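Local coordinates for protein multicopper oxidase (Pseudomonas thermotolerans, PDB 6VOW) that probably oxidises phenolic or similar substrates, as laccases do, and passes their electrons through bound copper ions to dioxygen, at residues L167-K172 and T202-P207; N208-L213 and L290-S295; V219-F224 and L270-P275; N235-E240 and P282-P287; A241-L246 and R254-E259. One frame throughout, in Å; residues are numbered along the deposited sequence. Where two conformers were deposited one is given.

Contact 1 of 5, residues L167-K172 and T202-P207; sequences LSLSLK and TVNARP
Asn204 reaches Ser168 and Ser170 with CG anti to its own carbonyl carbon (chi1 -59°). Thr202 places OG1 between its backbone N and carbonyl carbon (chi1 52°), which brings the hydroxyl to Lys172. The Asn204 amide then works in both directions. Asn204 OD1 accepts from Ser170 N at 2.7 Å, and Asn204 ND2 donates to Ser168 O at 2.9 Å, with that acceptor close to the amide plane. Two bonds thus fix the rotation of the amide. A water also donates to OD1 and meets Ser170 OG. An alanine here would probably leave Ser170 N and Ser168 O without these mates. Lys172 O is gripped twice, by Thr202 N at 2.8 Å and by Thr202 OG1 at 2.8 Å, from opposite faces of its plane. A second water joins Ser170 O, Thr202 OG1 and Ala205 N. On the apolar side Val203 CG2 lies beside Leu171 CD2 at 3.4 Å, a tight fit. Val203 CG1 meets Leu169 CG at 3.7 Å. Asn204 N closes the ladder on Ser170 O. The strand then leaves through a type I' turn from Val203 to Arg206, at the edge strand of one sheet of a cupredoxin-like beta sandwich.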
# COMPACT_ATOMS: atom_id res chain seq x y z
N LEU A 167 -5.84 -11.69 -10.72
CA LEU A 167 -4.57 -12.21 -10.30
C LEU A 167 -3.97 -11.17 -9.37
O LEU A 167 -3.93 -10.00 -9.72
CB LEU A 167 -3.68 -12.31 -11.52
CG LEU A 167 -2.36 -12.99 -11.31
CD1 LEU A 167 -2.57 -14.46 -10.89
CD2 LEU A 167 -1.62 -12.92 -12.62
N SER A 168 -3.52 -11.62 -8.22
CA SER A 168 -2.85 -10.77 -7.27
C SER A 168 -1.33 -10.82 -7.45
O SER A 168 -0.74 -11.91 -7.51
CB SER A 168 -3.16 -11.21 -5.85
OG SER A 168 -4.53 -11.00 -5.56
N LEU A 169 -0.71 -9.63 -7.54
CA LEU A 169 0.79 -9.44 -7.74
C LEU A 169 1.32 -8.58 -6.65
O LEU A 169 1.02 -7.41 -6.62
CB LEU A 169 1.12 -8.77 -9.08
CG LEU A 169 1.40 -9.80 -10.16
CD1 LEU A 169 0.37 -10.90 -10.19
CD2 LEU A 169 1.43 -9.13 -11.49
N SER A 170 2.08 -9.18 -5.75
CA SER A 170 2.65 -8.46 -4.61
C SER A 170 4.14 -8.26 -4.87
O SER A 170 4.89 -9.22 -4.93
CB SER A 170 2.44 -9.24 -3.31
OG SER A 170 1.07 -9.24 -2.90
N LEU A 171 4.51 -7.01 -5.08
CA LEU A 171 5.88 -6.64 -5.35
C LEU A 171 6.65 -6.38 -4.08
O LEU A 171 6.20 -5.65 -3.23
CB LEU A 171 5.89 -5.33 -6.10
CG LEU A 171 5.25 -5.49 -7.49
CD1 LEU A 171 4.93 -4.14 -8.09
CD2 LEU A 171 6.26 -6.21 -8.33
N LYS A 172 7.85 -6.92 -4.02
CA LYS A 172 8.74 -6.64 -2.92
C LYS A 172 10.19 -6.74 -3.38
O LYS A 172 10.61 -7.71 -4.06
CB LYS A 172 8.47 -7.58 -1.73
CG LYS A 172 9.15 -7.08 -0.47
CD LYS A 172 8.79 -7.90 0.73
CE LYS A 172 8.76 -6.97 1.93
NZ LYS A 172 10.11 -6.54 2.34
N THR A 202 10.86 -9.23 -6.36
CA THR A 202 10.07 -10.43 -6.41
C THR A 202 8.62 -9.97 -6.63
O THR A 202 8.21 -8.87 -6.28
CB THR A 202 10.10 -11.21 -5.09
OG1 THR A 202 9.76 -10.33 -4.04
CG2 THR A 202 11.47 -11.92 -4.79
N VAL A 203 7.89 -10.86 -7.25
CA VAL A 203 6.47 -10.78 -7.40
C VAL A 203 5.99 -12.02 -6.75
O VAL A 203 6.36 -13.12 -7.20
CB VAL A 203 6.06 -10.79 -8.87
CG1 VAL A 203 4.62 -11.23 -9.04
CG2 VAL A 203 6.20 -9.39 -9.43
N ASN A 204 5.19 -11.84 -5.69
CA ASN A 204 4.68 -12.98 -4.89
C ASN A 204 5.80 -13.88 -4.41
O ASN A 204 5.74 -15.09 -4.52
CB ASN A 204 3.64 -13.78 -5.73
CG ASN A 204 2.44 -12.91 -6.16
OD1 ASN A 204 2.15 -11.89 -5.58
ND2 ASN A 204 1.74 -13.33 -7.19
N ALA A 205 6.88 -13.26 -3.91
CA ALA A 205 8.09 -14.01 -3.37
C ALA A 205 9.04 -14.65 -4.38
O ALA A 205 10.03 -15.31 -3.98
CB ALA A 205 7.66 -15.10 -2.41
N ARG A 206 8.77 -14.47 -5.67
CA ARG A 206 9.53 -15.13 -6.70
C ARG A 206 10.18 -14.06 -7.60
O ARG A 206 9.45 -13.15 -8.03
CB ARG A 206 8.56 -15.97 -7.51
CG ARG A 206 7.79 -17.02 -6.72
CD ARG A 206 8.54 -18.34 -6.57
NE ARG A 206 8.78 -19.00 -7.85
CZ ARG A 206 7.94 -19.81 -8.51
NH1 ARG A 206 6.72 -20.15 -8.04
NH2 ARG A 206 8.36 -20.29 -9.69
N PRO A 207 11.52 -14.14 -7.86
CA PRO A 207 12.13 -13.18 -8.79
C PRO A 207 11.66 -13.55 -10.18
O PRO A 207 11.84 -14.68 -10.66
CB PRO A 207 13.64 -13.39 -8.60
CG PRO A 207 13.78 -14.79 -8.10
CD PRO A 207 12.55 -15.06 -7.29
O HOH W 1 7.11 -10.44 -3.66
O HOH W 2 -0.20 -11.06 -4.20

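Contact 2 of 5, residues N208-L213 and L290-S295; sequences NPTLEL and LATLKS
Glu212 and Lys294 run side by side from neighbouring parallel strands. Glu212 is extended beyond CG. Lys294 starts with CG anti to its backbone N (chi1 -177°), then bends at chi3 and chi4. Lys294 NZ ends 3.3 Å from Glu212 OE2, a salt bridge with a weak hydrogen bond. A leucine in its place would probably leave the Glu212 carboxylate without this charged mate. Thr210 and Thr292 share this face, and their side chains also point the same way, with Thr210 CG2 4.1 Å from Thr292 CB.

The leucines take the other face. Leu211, Leu213 and Leu293 each hold CG anti to the carbonyl carbon. In Leu211 chi2 (156°) carries CD1 between two partners, 3.9 Å from Ala291 CB and 3.9 Å from Leu293 CD2. Leu213 CD1 meets the other branch of Leu293, CD1, at 3.9 Å. These leucine pairs cross obliquely. Each methyl of Leu293 has its own neighbour, CD2 with Leu211 and CD1 with Leu213.

The backbones are laced by Thr292 N to Pro209 O at 2.9 Å and by Leu211 N to Thr292 O at 2.6 Å. Lys294 continues the ladder, giving its N to Leu211 O and taking Leu213 N on its O.

Strand 210-214 is the outer strand of its sheet, and strand 288-296 pairs on its other side with strand 280-285. There Leu290 and Ala291 both face Leu283, a classic beta bulge. Leu211 and Leu213 pack on Leu167 of strand 165-174 in the opposing sheet.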
# COMPACT_ATOMS: atom_id res chain seq x y z
N ASN A 208 10.93 -12.62 -10.73
CA ASN A 208 10.55 -12.61 -12.10
C ASN A 208 9.81 -13.87 -12.54
O ASN A 208 10.30 -14.60 -13.40
CB ASN A 208 11.78 -12.34 -12.97
CG ASN A 208 11.42 -12.21 -14.42
OD1 ASN A 208 10.41 -11.60 -14.77
ND2 ASN A 208 12.21 -12.83 -15.28
N PRO A 209 8.63 -14.12 -11.96
CA PRO A 209 7.89 -15.33 -12.31
C PRO A 209 7.15 -15.18 -13.65
O PRO A 209 6.99 -14.08 -14.18
CB PRO A 209 6.93 -15.48 -11.16
CG PRO A 209 6.57 -14.08 -10.84
CD PRO A 209 7.87 -13.30 -11.02
N THR A 210 6.77 -16.32 -14.21
CA THR A 210 5.94 -16.40 -15.39
C THR A 210 4.57 -16.72 -14.82
O THR A 210 4.40 -17.73 -14.15
CB THR A 210 6.46 -17.45 -16.38
OG1 THR A 210 6.36 -18.77 -15.82
CG2 THR A 210 7.92 -17.19 -16.69
N LEU A 211 3.62 -15.83 -15.03
CA LEU A 211 2.24 -16.06 -14.60
C LEU A 211 1.34 -16.37 -15.75
O LEU A 211 1.24 -15.60 -16.72
CB LEU A 211 1.73 -14.82 -13.92
CG LEU A 211 2.78 -14.46 -12.85
CD1 LEU A 211 2.62 -12.98 -12.59
CD2 LEU A 211 2.67 -15.32 -11.58
N GLU A 212 0.66 -17.50 -15.66
CA GLU A 212 -0.23 -17.92 -16.72
C GLU A 212 -1.58 -17.21 -16.60
O GLU A 212 -2.13 -17.05 -15.49
CB GLU A 212 -0.34 -19.47 -16.77
CG GLU A 212 0.93 -20.13 -17.38
CD GLU A 212 0.89 -21.67 -17.49
OE1 GLU A 212 -0.22 -22.26 -17.44
OE2 GLU A 212 1.97 -22.31 -17.65
N LEU A 213 -2.09 -16.74 -17.74
CA LEU A 213 -3.37 -16.08 -17.87
C LEU A 213 -4.10 -16.63 -19.13
O LEU A 213 -3.43 -16.92 -20.13
CB LEU A 213 -3.16 -14.57 -18.03
CG LEU A 213 -2.54 -13.78 -16.91
CD1 LEU A 213 -2.30 -12.39 -17.39
CD2 LEU A 213 -3.50 -13.74 -15.72
N LEU A 290 9.68 -7.63 -14.12
CA LEU A 290 9.16 -7.99 -12.81
C LEU A 290 8.50 -9.38 -12.90
O LEU A 290 8.60 -10.21 -12.02
CB LEU A 290 8.10 -6.98 -12.47
CG LEU A 290 8.60 -5.58 -12.14
CD1 LEU A 290 7.45 -4.56 -11.95
CD2 LEU A 290 9.50 -5.74 -10.94
N ALA A 291 7.86 -9.61 -14.02
CA ALA A 291 7.10 -10.80 -14.26
C ALA A 291 6.82 -10.84 -15.73
O ALA A 291 6.78 -9.83 -16.40
CB ALA A 291 5.76 -10.79 -13.51
N THR A 292 6.56 -12.04 -16.17
CA THR A 292 6.12 -12.39 -17.45
C THR A 292 4.69 -13.01 -17.37
O THR A 292 4.47 -13.96 -16.65
CB THR A 292 7.13 -13.41 -18.01
OG1 THR A 292 8.42 -12.79 -18.06
CG2 THR A 292 6.80 -13.74 -19.32
N LEU A 293 3.80 -12.51 -18.22
CA LEU A 293 2.42 -12.95 -18.34
C LEU A 293 2.34 -13.72 -19.61
O LEU A 293 2.45 -13.14 -20.68
CB LEU A 293 1.50 -11.75 -18.45
CG LEU A 293 1.59 -10.76 -17.32
CD1 LEU A 293 0.53 -9.74 -17.62
CD2 LEU A 293 1.37 -11.37 -15.96
N LYS A 294 2.21 -15.04 -19.47
CA LYS A 294 2.11 -15.95 -20.58
C LYS A 294 0.66 -16.16 -20.80
O LYS A 294 -0.03 -16.64 -19.91
CB LYS A 294 2.78 -17.31 -20.28
CG LYS A 294 2.78 -18.29 -21.45
CD LYS A 294 3.85 -19.41 -21.31
CE LYS A 294 3.32 -20.68 -20.61
NZ LYS A 294 4.34 -21.37 -19.75
N SER A 295 0.21 -15.80 -22.00
CA SER A 295 -1.13 -16.06 -22.44
C SER A 295 -1.28 -17.54 -22.68
O SER A 295 -0.63 -18.09 -23.56
CB SER A 295 -1.36 -15.37 -23.77
OG SER A 295 -2.68 -15.61 -24.19

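Contact 3 of 5, residues V219-F224 and L270-P275; sequences VRLRLF and LAVRVP
Leu221 and Leu270 face each other as a hydrogen-bonded antiparallel pair. Leu221 N donates to Leu270 O at 2.7 Å, and Leu270 N returns a bond to Leu221 O at 2.8 Å. Val219 and Val272 repeat the pattern, with Val272 N 2.9 Å from Val219 O. Between the two pairs, Ala271 CA points its hydrogen at Val219 O.

The side chains of these pairs lie on one apolar face. Leu221 has CG anti to the carbonyl carbon (chi1 -60°), which sets CG 4.0 Å from Val272 CG2. Leu221 CD1 comes closer to Val272 CG2, at 3.6 Å. Leu223 CD1 rests on Leu270 CB at 3.6 Å. At the other end Val219 CG2 meets Val274 CG2 at 3.6 Å, beyond the last paired residue.

The opposite face is charged. Arg222 NH2 lies over one face of the Arg220 guanidinium, toward its rim, and Arg220 NE likewise over Arg222. Two like charges this close would probably repel, and outside acids balance them. Arg220 forms salt bridges with Glu157 and Asp269, while Arg222 pairs with Glu166.

Strand 218-225 has strand 165-174 as its other neighbour, with Arg222 bonded through its backbone to Leu167 and Leu169. On its other side in the sheet strand 267-273 has strand 240-246, where Leu270 touches Ala241 and Leu243. Both strands are interior to their sheet, and Leu236 comes over Val272 from the loop between the sheets.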
# COMPACT_ATOMS: atom_id res chain seq x y z
N VAL A 219 -8.30 -9.60 -17.69
CA VAL A 219 -7.90 -10.07 -16.40
C VAL A 219 -7.62 -8.88 -15.58
O VAL A 219 -7.01 -8.00 -16.02
CB VAL A 219 -6.63 -10.91 -16.43
CG1 VAL A 219 -6.23 -11.22 -15.00
CG2 VAL A 219 -6.85 -12.19 -17.26
N ARG A 220 -8.11 -8.87 -14.36
CA ARG A 220 -7.84 -7.82 -13.39
C ARG A 220 -6.61 -8.21 -12.61
O ARG A 220 -6.64 -9.18 -11.83
CB ARG A 220 -8.98 -7.79 -12.45
CG ARG A 220 -8.79 -6.85 -11.31
CD ARG A 220 -9.97 -7.04 -10.42
NE ARG A 220 -10.15 -5.90 -9.55
CZ ARG A 220 -11.28 -5.68 -8.90
NH1 ARG A 220 -12.32 -6.50 -9.11
NH2 ARG A 220 -11.39 -4.62 -8.09
N LEU A 221 -5.53 -7.48 -12.84
CA LEU A 221 -4.27 -7.71 -12.14
C LEU A 221 -4.27 -6.77 -11.00
O LEU A 221 -4.35 -5.53 -11.17
CB LEU A 221 -3.05 -7.37 -13.04
CG LEU A 221 -2.87 -8.10 -14.34
CD1 LEU A 221 -1.58 -7.64 -14.98
CD2 LEU A 221 -2.83 -9.56 -14.01
N ARG A 222 -4.25 -7.34 -9.84
CA ARG A 222 -4.25 -6.53 -8.62
C ARG A 222 -2.78 -6.38 -8.27
O ARG A 222 -2.13 -7.37 -8.00
CB ARG A 222 -4.97 -7.30 -7.49
CG ARG A 222 -6.42 -7.59 -7.80
CD ARG A 222 -7.01 -8.47 -6.72
NE ARG A 222 -8.46 -8.76 -6.88
CZ ARG A 222 -9.46 -7.93 -6.58
NH1 ARG A 222 -9.25 -6.74 -6.19
NH2 ARG A 222 -10.74 -8.32 -6.72
N LEU A 223 -2.28 -5.14 -8.29
CA LEU A 223 -0.81 -4.89 -8.14
C LEU A 223 -0.63 -4.20 -6.85
O LEU A 223 -1.20 -3.11 -6.63
CB LEU A 223 -0.35 -4.01 -9.26
CG LEU A 223 -0.19 -4.87 -10.52
CD1 LEU A 223 -0.45 -4.07 -11.78
CD2 LEU A 223 1.22 -5.38 -10.54
N PHE A 224 0.11 -4.85 -5.97
CA PHE A 224 0.40 -4.34 -4.64
C PHE A 224 1.90 -4.09 -4.51
O PHE A 224 2.73 -4.97 -4.74
CB PHE A 224 0.02 -5.35 -3.55
CG PHE A 224 -1.37 -5.88 -3.63
CD1 PHE A 224 -1.68 -6.91 -4.47
CD2 PHE A 224 -2.35 -5.38 -2.81
CE1 PHE A 224 -2.97 -7.43 -4.45
CE2 PHE A 224 -3.65 -5.84 -2.86
CZ PHE A 224 -3.94 -6.92 -3.64
N LEU A 270 -5.23 -3.32 -12.70
CA LEU A 270 -4.74 -3.12 -13.99
C LEU A 270 -5.47 -4.20 -14.77
O LEU A 270 -5.20 -5.39 -14.55
CB LEU A 270 -3.19 -3.29 -13.99
CG LEU A 270 -2.58 -3.14 -15.39
CD1 LEU A 270 -3.10 -1.93 -16.12
CD2 LEU A 270 -1.09 -3.12 -15.42
N ALA A 271 -6.46 -3.81 -15.56
CA ALA A 271 -7.12 -4.80 -16.45
C ALA A 271 -6.39 -4.94 -17.73
O ALA A 271 -6.16 -3.91 -18.44
CB ALA A 271 -8.51 -4.42 -16.76
N VAL A 272 -6.07 -6.19 -18.07
CA VAL A 272 -5.22 -6.49 -19.19
C VAL A 272 -5.99 -7.40 -20.17
O VAL A 272 -6.55 -8.43 -19.77
CB VAL A 272 -3.95 -7.23 -18.70
CG1 VAL A 272 -3.09 -7.73 -19.86
CG2 VAL A 272 -3.11 -6.27 -17.89
N ARG A 273 -6.01 -7.03 -21.44
CA ARG A 273 -6.45 -7.98 -22.46
C ARG A 273 -5.31 -8.88 -22.72
O ARG A 273 -4.25 -8.45 -23.19
CB ARG A 273 -6.84 -7.34 -23.74
CG ARG A 273 -7.22 -8.39 -24.87
CD ARG A 273 -8.50 -9.06 -24.53
NE ARG A 273 -9.57 -8.07 -24.53
CZ ARG A 273 -10.87 -8.35 -24.44
NH1 ARG A 273 -11.38 -9.61 -24.34
NH2 ARG A 273 -11.69 -7.31 -24.44
N VAL A 274 -5.53 -10.15 -22.40
CA VAL A 274 -4.53 -11.15 -22.57
C VAL A 274 -4.52 -11.47 -24.06
O VAL A 274 -5.56 -11.78 -24.66
CB VAL A 274 -4.85 -12.40 -21.75
CG1 VAL A 274 -3.81 -13.47 -21.96
CG2 VAL A 274 -4.94 -12.08 -20.28
N PRO A 275 -3.32 -11.42 -24.68
CA PRO A 275 -3.25 -11.63 -26.08
C PRO A 275 -3.48 -13.08 -26.37
O PRO A 275 -3.68 -13.87 -25.49
CB PRO A 275 -1.83 -11.18 -26.44
CG PRO A 275 -1.06 -11.15 -25.18
CD PRO A 275 -1.99 -11.47 -24.06

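Contact 4 of 5, residues N235-E240 and P282-P287; sequences NLPGAE and PLRNGP
Asn235 and Arg284 form an antiparallel hydrogen-bonded pair at the end of strand 232-235, where the chain leaves one sheet of the sandwich for the other. Asn235 N donates to Arg284 O at 3.0 Å. Arg284 N answers to Asn235 O at 2.9 Å.

The Asn235 side chain reaches across to its partner. Asn235 CG sits between the backbone N and the carbonyl carbon (chi1 62°) and comes 3.8 Å from Arg284 CB. The amide group reaches the edge of the Arg284 guanidinium, and the two planes are 84° apart. Pro237 covers one face of that guanidinium, with CG 3.6 Å from NE of Arg284. Gly286 O lies over the opposite face, near the rim, so the flat group is held between a ring and a carbonyl. A CB on Gly286 would strike Pro287 CD.

Leu236 and Leu283 meet at about a right angle, Leu236 CG being 4.1 Å from Leu283 CD1. Pro282 O is buried against carbons, with Pro237 CD at 3.3 Å and Leu236 CD2 at 3.5 Å, and it finds no polar partner in the model.

Beyond the pair, Leu236 packs on Val272 and Glu240 is hydrogen-bonded through its backbone to Arg273 in the facing sheet. Such a crossing connection between facing sheets is at home in a cupredoxin-like Greek-key sandwich.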
# COMPACT_ATOMS: atom_id res chain seq x y z
N ASN A 235 5.24 -0.80 -16.43
CA ASN A 235 4.94 -0.62 -17.83
C ASN A 235 4.75 -2.01 -18.31
O ASN A 235 5.29 -2.94 -17.68
CB ASN A 235 6.06 0.19 -18.54
CG ASN A 235 7.39 -0.50 -18.50
OD1 ASN A 235 8.21 -0.28 -17.60
ND2 ASN A 235 7.63 -1.32 -19.48
N LEU A 236 3.90 -2.19 -19.33
CA LEU A 236 3.59 -3.56 -19.87
C LEU A 236 3.57 -3.51 -21.41
O LEU A 236 2.51 -3.43 -22.02
CB LEU A 236 2.26 -4.05 -19.30
CG LEU A 236 1.95 -5.54 -19.08
CD1 LEU A 236 0.43 -5.64 -18.80
CD2 LEU A 236 2.35 -6.43 -20.22
N PRO A 237 4.76 -3.51 -22.04
CA PRO A 237 4.74 -3.13 -23.45
C PRO A 237 4.00 -4.11 -24.25
O PRO A 237 4.12 -5.28 -23.99
CB PRO A 237 6.22 -3.15 -23.87
CG PRO A 237 7.00 -3.38 -22.63
CD PRO A 237 6.09 -3.95 -21.60
N GLY A 238 3.20 -3.66 -25.20
CA GLY A 238 2.48 -4.64 -26.07
C GLY A 238 1.01 -4.87 -25.71
O GLY A 238 0.18 -4.90 -26.57
N ALA A 239 0.70 -5.06 -24.45
CA ALA A 239 -0.64 -5.49 -24.06
C ALA A 239 -1.51 -4.27 -23.99
O ALA A 239 -0.99 -3.17 -23.81
CB ALA A 239 -0.61 -6.17 -22.71
N GLU A 240 -2.82 -4.45 -24.18
CA GLU A 240 -3.81 -3.37 -23.91
C GLU A 240 -4.07 -3.45 -22.46
O GLU A 240 -4.60 -4.47 -22.01
CB GLU A 240 -5.19 -3.66 -24.51
CG GLU A 240 -5.43 -3.21 -25.91
CD GLU A 240 -6.89 -3.38 -26.18
OE1 GLU A 240 -7.30 -4.57 -26.28
OE2 GLU A 240 -7.60 -2.32 -26.19
N PRO A 282 5.83 -8.89 -20.99
CA PRO A 282 6.63 -8.68 -19.79
C PRO A 282 6.08 -7.53 -18.99
O PRO A 282 5.81 -6.46 -19.53
CB PRO A 282 8.01 -8.39 -20.37
CG PRO A 282 7.75 -7.94 -21.81
CD PRO A 282 6.31 -8.03 -22.09
N LEU A 283 5.81 -7.76 -17.72
CA LEU A 283 5.49 -6.68 -16.83
C LEU A 283 6.83 -6.15 -16.33
O LEU A 283 7.66 -6.94 -15.91
CB LEU A 283 4.58 -7.16 -15.68
CG LEU A 283 4.23 -6.08 -14.67
CD1 LEU A 283 3.28 -5.08 -15.26
CD2 LEU A 283 3.66 -6.73 -13.47
N ARG A 284 7.04 -4.85 -16.39
CA ARG A 284 8.35 -4.31 -16.13
C ARG A 284 8.38 -3.19 -15.17
O ARG A 284 7.46 -2.33 -15.12
CB ARG A 284 8.94 -3.76 -17.46
CG ARG A 284 9.04 -4.87 -18.47
CD ARG A 284 9.89 -4.60 -19.70
NE ARG A 284 9.64 -3.30 -20.25
CZ ARG A 284 10.43 -2.67 -21.11
NH1 ARG A 284 11.51 -3.23 -21.61
NH2 ARG A 284 10.08 -1.48 -21.54
N ASN A 285 9.51 -3.15 -14.48
CA ASN A 285 9.94 -1.94 -13.80
C ASN A 285 11.04 -1.21 -14.66
O ASN A 285 12.16 -1.67 -14.70
CB ASN A 285 10.48 -2.32 -12.43
CG ASN A 285 11.00 -1.16 -11.72
OD1 ASN A 285 10.62 -0.07 -12.03
ND2 ASN A 285 11.94 -1.36 -10.87
N GLY A 286 10.67 -0.12 -15.35
CA GLY A 286 11.45 0.40 -16.46
C GLY A 286 11.82 -0.72 -17.42
O GLY A 286 10.96 -1.34 -17.94
N PRO A 287 13.12 -0.99 -17.63
CA PRO A 287 13.55 -2.04 -18.57
C PRO A 287 13.66 -3.42 -17.92
O PRO A 287 13.99 -4.42 -18.56
CB PRO A 287 14.94 -1.54 -18.98
CG PRO A 287 15.48 -0.86 -17.76
CD PRO A 287 14.28 -0.18 -17.15

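Contact 5 of 5, residues A241-L246 and R254-E259; sequences ARLYAL and RPLGKE
Leu256 N donates to Ala241 O at 2.7 Å. The bond is nearly straight at the hydrogen (173°). Ala241 O also receives the CA hydrogen of Pro255, which has no N-H of its own to offer. Leu243 and Arg254 satisfy each other twice. Leu243 N reaches Arg254 O at 2.6 Å, and Arg254 N returns to Leu243 O at 3.2 Å. Arg242 CA adds a C-H contact to the same Arg254 O at 3.2 Å. Arg242 N turns the other way, to Ala271 of strand 267-273. This is the open end of a beta hairpin, strands 240-246 and 249-255, and strand 249-255 is outermost in its sheet. Two leucines touch the end of Arg254. Arg254 NH2 lies 4.1 Å from Leu243 CD1 and 4.2 Å from Leu246 CD1, both approaching obliquely. Leu256 stays close to the strand, with CB 4.0 Å from Ala241 CB. Two polar groups of strand 240-246 look for partners further off. Tyr244 OH is hydrogen-bonded to Pro306 O, and the Arg242 guanidinium makes a cation-pi contact with Trp305.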
# COMPACT_ATOMS: atom_id res chain seq x y z
N ALA A 241 -3.78 -2.40 -21.72
CA ALA A 241 -3.94 -2.43 -20.27
C ALA A 241 -4.62 -1.15 -19.83
O ALA A 241 -4.34 -0.07 -20.34
CB ALA A 241 -2.59 -2.66 -19.58
N ARG A 242 -5.60 -1.30 -18.96
CA ARG A 242 -6.39 -0.17 -18.48
C ARG A 242 -6.40 -0.12 -16.98
O ARG A 242 -6.57 -1.08 -16.33
CB ARG A 242 -7.82 -0.29 -18.99
CG ARG A 242 -7.88 -0.02 -20.46
CD ARG A 242 -9.23 -0.34 -21.02
NE ARG A 242 -9.47 0.46 -22.20
CZ ARG A 242 -10.34 1.48 -22.31
NH1 ARG A 242 -11.13 1.87 -21.28
NH2 ARG A 242 -10.44 2.14 -23.47
N LEU A 243 -6.20 1.05 -16.44
CA LEU A 243 -6.29 1.26 -15.06
C LEU A 243 -7.77 1.35 -14.71
O LEU A 243 -8.50 2.04 -15.37
CB LEU A 243 -5.55 2.52 -14.73
CG LEU A 243 -4.03 2.38 -14.96
CD1 LEU A 243 -3.38 3.74 -14.77
CD2 LEU A 243 -3.44 1.39 -13.98
N TYR A 244 -8.18 0.61 -13.69
CA TYR A 244 -9.57 0.68 -13.19
C TYR A 244 -9.70 1.19 -11.79
O TYR A 244 -10.82 1.61 -11.37
CB TYR A 244 -10.20 -0.68 -13.21
CG TYR A 244 -10.88 -1.01 -14.51
CD1 TYR A 244 -10.17 -1.05 -15.69
CD2 TYR A 244 -12.23 -1.21 -14.57
CE1 TYR A 244 -10.79 -1.36 -16.90
CE2 TYR A 244 -12.88 -1.50 -15.74
CZ TYR A 244 -12.16 -1.60 -16.89
OH TYR A 244 -12.82 -1.90 -17.98
N ALA A 245 -8.62 1.10 -11.04
CA ALA A 245 -8.59 1.64 -9.69
C ALA A 245 -7.20 1.87 -9.19
O ALA A 245 -6.29 1.10 -9.50
CB ALA A 245 -9.25 0.68 -8.74
N LEU A 246 -7.10 2.87 -8.32
CA LEU A 246 -5.81 3.26 -7.69
C LEU A 246 -5.95 3.37 -6.18
O LEU A 246 -6.84 4.15 -5.65
CB LEU A 246 -5.33 4.58 -8.23
CG LEU A 246 -5.48 4.88 -9.69
CD1 LEU A 246 -5.16 6.38 -9.97
CD2 LEU A 246 -4.63 3.92 -10.50
N ARG A 254 -8.94 4.06 -17.85
CA ARG A 254 -7.96 4.87 -18.63
C ARG A 254 -6.89 3.87 -19.04
O ARG A 254 -6.51 2.99 -18.18
CB ARG A 254 -7.31 5.81 -17.63
CG ARG A 254 -6.93 7.16 -18.10
CD ARG A 254 -6.54 8.05 -16.89
NE ARG A 254 -5.42 7.65 -15.98
CZ ARG A 254 -5.37 8.01 -14.67
NH1 ARG A 254 -6.35 8.71 -14.08
NH2 ARG A 254 -4.34 7.67 -13.91
N PRO A 255 -6.35 3.97 -20.28
CA PRO A 255 -5.19 3.11 -20.63
C PRO A 255 -4.05 3.33 -19.68
O PRO A 255 -3.87 4.46 -19.18
CB PRO A 255 -4.76 3.58 -22.06
CG PRO A 255 -6.02 4.21 -22.62
CD PRO A 255 -6.78 4.80 -21.43
N LEU A 256 -3.30 2.27 -19.42
CA LEU A 256 -2.05 2.35 -18.73
C LEU A 256 -1.21 3.46 -19.35
O LEU A 256 -0.80 4.36 -18.66
CB LEU A 256 -1.29 1.06 -18.81
CG LEU A 256 0.02 1.12 -18.05
CD1 LEU A 256 -0.05 1.41 -16.56
CD2 LEU A 256 0.61 -0.25 -18.23
N GLY A 257 -1.02 3.40 -20.66
CA GLY A 257 -0.01 4.19 -21.34
C GLY A 257 1.39 3.66 -20.98
O GLY A 257 1.60 2.45 -20.71
N LYS A 258 2.33 4.60 -20.94
CA LYS A 258 3.78 4.33 -20.93
C LYS A 258 4.21 3.73 -19.62
O LYS A 258 4.93 2.73 -19.60
CB LYS A 258 4.56 5.65 -21.17
CG LYS A 258 6.12 5.57 -21.15
CD LYS A 258 6.74 4.37 -21.86
CE LYS A 258 6.34 4.24 -23.33
NZ LYS A 258 7.35 4.77 -24.29
N GLU A 259 3.78 4.32 -18.51
CA GLU A 259 4.20 3.75 -17.25
C GLU A 259 3.30 4.17 -16.14
O GLU A 259 2.56 5.14 -16.25
CB GLU A 259 5.69 4.06 -16.95
CG GLU A 259 6.07 5.52 -17.10
CD GLU A 259 7.54 5.77 -16.78
OE1 GLU A 259 8.39 4.84 -16.86
OE2 GLU A 259 7.81 6.93 -16.43

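How the contacts relate
From the N terminus, contact 1 closes first, joining strand 165-174 to strand 200-203 across a loop of 29 residues. Contact 2 follows in series. It closes the widest loop, from strand 210-214 to strand 288-296, and contacts 3, 4 and 5 all lie within it. Contacts 3 and 4 cross, because their segments alternate along the chain. Contact 5, the short hairpin, falls within the span of both. Contacts 1, 3 and 5 belong to one sheet, while contacts 2 and 4 belong to the other. Leucines of contacts 1 and 2 meet between the sheets, as do Leu236 and Val272 of contacts 4 and 3.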